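Local structure of probable tagatose 6-phosphate kinase (Sinorhizobium meliloti, 3TXV) at residues A29-H42 with R73-P85. The protein probably acts in carbohydrate metabolism, possibly phosphorylating tagatose 6-phosphate as a kinase. Numbering follows the deposited sequence.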
loop_
_atom_site.group_PDB
_atom_site.type_symbol
_atom_site.label_atom_id
_atom_site.label_comp_id
_atom_site.label_asym_id
_atom_site.label_seq_id
_atom_site.Cartn_x
_atom_site.Cartn_y
_atom_site.Cartn_z
ATOM N N ALA A 29 -1.981 -5.709 2.556
ATOM C CA ALA A 29 -2.784 -6.888 2.418
ATOM C C ALA A 29 -3.077 -7.424 3.791
ATOM O O ALA A 29 -3.912 -8.317 3.929
ATOM C CB ALA A 29 -2.022 -7.927 1.632
ATOM N N HIS A 30 -2.387 -6.893 4.803
ATOM C CA HIS A 30 -2.365 -7.525 6.123
ATOM C C HIS A 30 -3.655 -7.278 6.887
ATOM O O HIS A 30 -4.007 -6.127 7.115
ATOM C CB HIS A 30 -1.147 -7.072 6.954
ATOM C CG HIS A 30 -0.832 -7.997 8.089
ATOM N ND1 HIS A 30 -1.620 -8.085 9.216
ATOM C CD2 HIS A 30 0.148 -8.918 8.242
ATOM C CE1 HIS A 30 -1.127 -9.008 10.025
ATOM N NE2 HIS A 30 -0.058 -9.532 9.456
ATOM N N PRO A 31 -4.359 -8.360 7.286
ATOM C CA PRO A 31 -5.607 -8.319 8.083
ATOM C C PRO A 31 -5.573 -7.328 9.253
ATOM O O PRO A 31 -6.534 -6.568 9.433
ATOM C CB PRO A 31 -5.738 -9.743 8.626
ATOM C CG PRO A 31 -4.591 -10.543 8.042
ATOM C CD PRO A 31 -4.019 -9.739 6.901
ATOM N N LEU A 32 -4.491 -7.322 10.045
ATOM C CA LEU A 32 -4.415 -6.392 11.155
ATOM C C LEU A 32 -4.218 -4.957 10.726
ATOM O O LEU A 32 -4.721 -4.058 11.387
ATOM C CB LEU A 32 -3.346 -6.778 12.143
ATOM C CG LEU A 32 -3.686 -8.001 12.974
ATOM C CD1 LEU A 32 -2.390 -8.608 13.533
ATOM C CD2 LEU A 32 -4.667 -7.657 14.100
ATOM N N VAL A 33 -3.492 -4.715 9.636
ATOM C CA VAL A 33 -3.401 -3.346 9.128
ATOM C C VAL A 33 -4.787 -2.891 8.618
ATOM O O VAL A 33 -5.217 -1.778 8.879
ATOM C CB VAL A 33 -2.304 -3.149 8.029
ATOM C CG1 VAL A 33 -2.343 -1.708 7.454
ATOM C CG2 VAL A 33 -0.937 -3.455 8.567
ATOM N N ILE A 34 -5.506 -3.755 7.924
ATOM C CA ILE A 34 -6.811 -3.344 7.463
ATOM C C ILE A 34 -7.729 -2.990 8.662
ATOM O O ILE A 34 -8.279 -1.870 8.714
ATOM C CB ILE A 34 -7.428 -4.392 6.511
ATOM C CG1 ILE A 34 -6.723 -4.325 5.156
ATOM C CG2 ILE A 34 -8.916 -4.128 6.302
ATOM C CD1 ILE A 34 -6.510 -5.679 4.538
ATOM N N GLU A 35 -7.860 -3.930 9.614
ATOM C CA GLU A 35 -8.608 -3.743 10.862
ATOM C C GLU A 35 -8.223 -2.428 11.498
ATOM O O GLU A 35 -9.083 -1.651 11.894
ATOM C CB GLU A 35 -8.309 -4.899 11.810
ATOM C CG GLU A 35 -8.970 -4.877 13.228
ATOM C CD GLU A 35 -8.873 -6.260 13.910
ATOM O OE1 GLU A 35 -8.411 -7.236 13.250
ATOM O OE2 GLU A 35 -9.270 -6.396 15.083
ATOM N N ALA A 36 -6.924 -2.170 11.568
ATOM C CA ALA A 36 -6.411 -0.947 12.169
ATOM C C ALA A 36 -6.737 0.305 11.359
ATOM O O ALA A 36 -7.053 1.359 11.911
ATOM C CB ALA A 36 -4.926 -1.070 12.373
ATOM N N ALA A 37 -6.661 0.185 10.047
ATOM C CA ALA A 37 -7.047 1.276 9.171
ATOM C C ALA A 37 -8.497 1.570 9.352
ATOM O O ALA A 37 -8.878 2.716 9.471
ATOM C CB ALA A 37 -6.747 0.958 7.715
HETATM N N MSE A 38 -9.320 0.545 9.370
HETATM C CA MSE A 38 -10.729 0.794 9.577
HETATM C C MSE A 38 -10.964 1.520 10.919
HETATM O O MSE A 38 -11.508 2.609 10.929
HETATM C CB MSE A 38 -11.537 -0.496 9.448
HETATM C CG MSE A 38 -11.790 -0.950 8.015
HETATM SE SE MSE A 38 -12.132 -2.814 8.166
HETATM C CE MSE A 38 -13.043 -3.267 6.528
ATOM N N LEU A 39 -10.487 0.955 12.032
ATOM C CA LEU A 39 -10.671 1.548 13.361
ATOM C C LEU A 39 -10.341 3.033 13.435
ATOM O O LEU A 39 -11.028 3.792 14.123
ATOM C CB LEU A 39 -9.906 0.773 14.443
ATOM C CG LEU A 39 -10.461 -0.623 14.825
ATOM C CD1 LEU A 39 -9.617 -1.326 15.873
ATOM C CD2 LEU A 39 -11.927 -0.586 15.290
ATOM N N ARG A 40 -9.305 3.468 12.734
ATOM C CA ARG A 40 -8.966 4.879 12.759
ATOM C C ARG A 40 -9.988 5.688 11.964
ATOM O O ARG A 40 -10.506 6.706 12.460
ATOM C CB ARG A 40 -7.537 5.099 12.272
ATOM C CG ARG A 40 -7.234 6.502 11.781
ATOM C CD ARG A 40 -7.298 7.526 12.859
ATOM N NE ARG A 40 -6.590 7.058 14.039
ATOM C CZ ARG A 40 -6.160 7.842 15.020
ATOM N NH1 ARG A 40 -6.356 9.150 14.963
ATOM N NH2 ARG A 40 -5.523 7.316 16.055
ATOM N N ALA A 41 -10.292 5.247 10.743
ATOM C CA ALA A 41 -11.352 5.875 9.966
ATOM C C ALA A 41 -12.629 6.042 10.807
ATOM O O ALA A 41 -13.183 7.138 10.880
ATOM C CB ALA A 41 -11.632 5.092 8.720
ATOM N N HIS A 42 -12.995 5.048 11.572
ATOM C CA HIS A 42 -14.178 5.140 12.364
ATOM C C HIS A 42 -14.064 6.308 13.300
ATOM O O HIS A 42 -15.002 7.009 13.530
ATOM C CB HIS A 42 -14.321 3.886 13.177
ATOM C CG HIS A 42 -15.737 3.516 13.461
ATOM N ND1 HIS A 42 -16.099 2.283 13.950
ATOM C CD2 HIS A 42 -16.880 4.213 13.306
ATOM C CE1 HIS A 42 -17.407 2.240 14.087
ATOM N NE2 HIS A 42 -17.901 3.400 13.708
ATOM N N ARG A 73 -14.352 -9.782 -0.137
ATOM C CA ARG A 73 -15.071 -10.441 0.918
ATOM C C ARG A 73 -14.128 -10.627 2.099
ATOM O O ARG A 73 -14.542 -10.545 3.253
ATOM C CB ARG A 73 -15.620 -11.778 0.411
ATOM N N PHE A 74 -12.863 -10.892 1.792
ATOM C CA PHE A 74 -11.768 -10.787 2.754
ATOM C C PHE A 74 -11.849 -9.487 3.583
ATOM O O PHE A 74 -12.003 -9.527 4.800
ATOM C CB PHE A 74 -10.444 -10.872 1.980
ATOM C CG PHE A 74 -9.212 -10.681 2.827
ATOM C CD1 PHE A 74 -8.723 -11.725 3.610
ATOM C CD2 PHE A 74 -8.525 -9.469 2.804
ATOM C CE1 PHE A 74 -7.603 -11.548 4.382
ATOM C CE2 PHE A 74 -7.401 -9.288 3.570
ATOM C CZ PHE A 74 -6.927 -10.318 4.358
ATOM N N VAL A 75 -11.753 -8.342 2.915
ATOM C CA VAL A 75 -11.946 -7.048 3.558
ATOM C C VAL A 75 -13.330 -6.953 4.273
ATOM O O VAL A 75 -13.447 -6.395 5.375
ATOM C CB VAL A 75 -11.736 -5.878 2.544
ATOM C CG1 VAL A 75 -11.948 -4.531 3.193
ATOM C CG2 VAL A 75 -10.341 -5.896 1.974
ATOM N N GLY A 76 -14.379 -7.484 3.669
ATOM C CA GLY A 76 -15.674 -7.450 4.333
ATOM C C GLY A 76 -15.762 -8.236 5.652
ATOM O O GLY A 76 -16.494 -7.857 6.584
ATOM N N ALA A 77 -15.009 -9.330 5.725
ATOM C CA ALA A 77 -15.013 -10.196 6.891
ATOM C C ALA A 77 -14.498 -9.460 8.145
ATOM O O ALA A 77 -15.069 -9.565 9.251
ATOM C CB ALA A 77 -14.183 -11.431 6.600
ATOM N N ILE A 78 -13.415 -8.718 7.929
ATOM C CA ILE A 78 -12.761 -7.854 8.905
ATOM C C ILE A 78 -13.765 -6.802 9.415
ATOM O O ILE A 78 -13.923 -6.607 10.624
ATOM C CB ILE A 78 -11.515 -7.198 8.230
ATOM C CG1 ILE A 78 -10.505 -8.266 7.871
ATOM C CG2 ILE A 78 -10.846 -6.189 9.099
ATOM C CD1 ILE A 78 -9.403 -7.748 7.024
ATOM N N ALA A 79 -14.452 -6.153 8.476
ATOM C CA ALA A 79 -15.385 -5.084 8.778
ATOM C C ALA A 79 -16.410 -5.577 9.758
ATOM O O ALA A 79 -16.735 -4.910 10.736
ATOM C CB ALA A 79 -16.067 -4.619 7.511
ATOM N N ASP A 80 -16.925 -6.762 9.481
ATOM C CA ASP A 80 -17.937 -7.346 10.338
ATOM C C ASP A 80 -17.356 -7.579 11.729
ATOM O O ASP A 80 -17.871 -7.019 12.699
ATOM C CB ASP A 80 -18.461 -8.668 9.767
ATOM C CG ASP A 80 -19.112 -8.511 8.424
ATOM O OD1 ASP A 80 -19.426 -7.357 7.996
ATOM O OD2 ASP A 80 -19.302 -9.579 7.808
ATOM N N ARG A 81 -16.292 -8.384 11.823
ATOM C CA ARG A 81 -15.677 -8.692 13.112
ATOM C C ARG A 81 -15.677 -7.485 14.086
ATOM O O ARG A 81 -15.717 -7.673 15.311
ATOM C CB ARG A 81 -14.242 -9.236 12.923
ATOM C CG ARG A 81 -14.091 -10.714 12.539
ATOM N N ILE A 82 -15.655 -6.269 13.529
ATOM C CA ILE A 82 -15.482 -5.015 14.290
ATOM C C ILE A 82 -16.612 -4.003 14.075
ATOM O O ILE A 82 -16.421 -2.803 14.322
ATOM C CB ILE A 82 -14.106 -4.308 13.969
ATOM C CG1 ILE A 82 -13.972 -3.994 12.473
ATOM C CG2 ILE A 82 -12.937 -5.171 14.418
ATOM C CD1 ILE A 82 -13.029 -2.867 12.147
ATOM N N GLU A 83 -17.768 -4.467 13.593
ATOM C CA GLU A 83 -18.921 -3.595 13.307
ATOM C C GLU A 83 -18.525 -2.321 12.523
ATOM O O GLU A 83 -18.753 -1.182 12.984
ATOM C CB GLU A 83 -19.669 -3.192 14.603
ATOM C CG GLU A 83 -19.441 -4.084 15.845
ATOM C CD GLU A 83 -20.538 -5.127 16.048
ATOM O OE1 GLU A 83 -20.543 -6.171 15.336
ATOM O OE2 GLU A 83 -21.394 -4.888 16.940
ATOM N N PHE A 84 -17.932 -2.507 11.356
ATOM C CA PHE A 84 -17.607 -1.392 10.498
ATOM C C PHE A 84 -18.415 -1.489 9.225
ATOM O O PHE A 84 -18.456 -2.521 8.596
ATOM C CB PHE A 84 -16.146 -1.397 10.152
ATOM C CG PHE A 84 -15.738 -0.235 9.350
ATOM C CD1 PHE A 84 -15.789 -0.273 8.002
ATOM C CD2 PHE A 84 -15.336 0.909 9.942
ATOM C CE1 PHE A 84 -15.445 0.793 7.284
ATOM C CE2 PHE A 84 -14.993 1.981 9.202
ATOM C CZ PHE A 84 -15.036 1.919 7.886
ATOM N N PRO A 85 -19.119 -0.429 8.873
ATOM C CA PRO A 85 -19.959 -0.455 7.682
ATOM C C PRO A 85 -19.279 -0.467 6.329
ATOM O O PRO A 85 -18.500 0.397 6.018
ATOM C CB PRO A 85 -20.769 0.815 7.818
ATOM C CG PRO A 85 -19.975 1.672 8.614
ATOM C CD PRO A 85 -19.213 0.856 9.562
#
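The F84 ring lies between M38 and P85: M38 CG stands over the centre of one face, almost on the ring normal and 4.1 Å from the ring centroid, a CH-pi contact, while P85 CD covers the opposite face nearer the rim. F84 also turns an edge to the face of H42, a T-shaped pair with planes at 87°. At the other end, the F74 ring receives P31 CD in its plane, I34 CD1 (3.8 Å from F74 CE2) and the A29 carbonyl at its edge, with I78 CD1 over one face. Without the F74 ring, as with an alanine here, P31 CD, I34 CD1 and I78 CD1 would probably lose their common packing surface. Between the rings, I78 is a knob among P31, I34, E35 and M38. With CG anti to its carbonyl carbon (chi1 -78°) and the chain extended, M38, modelled as selenomethionine, carries SE to 3.7 Å from I78 CG2 and CE to 3.5 Å from A79 CB. The axes of segments 31-42 and 73-81 cross at -55°, 9.7 Å apart; the contact joins neighbouring outer helices of the TIM barrel, and M38 also touches strand residues V48 and I89. E35 OE2 salt-bridges K408, I82 CD1 packs on M38 CB and L39 CD2, and no hydrogen bond spans the segments, implying cohesion by apolar and aromatic packing.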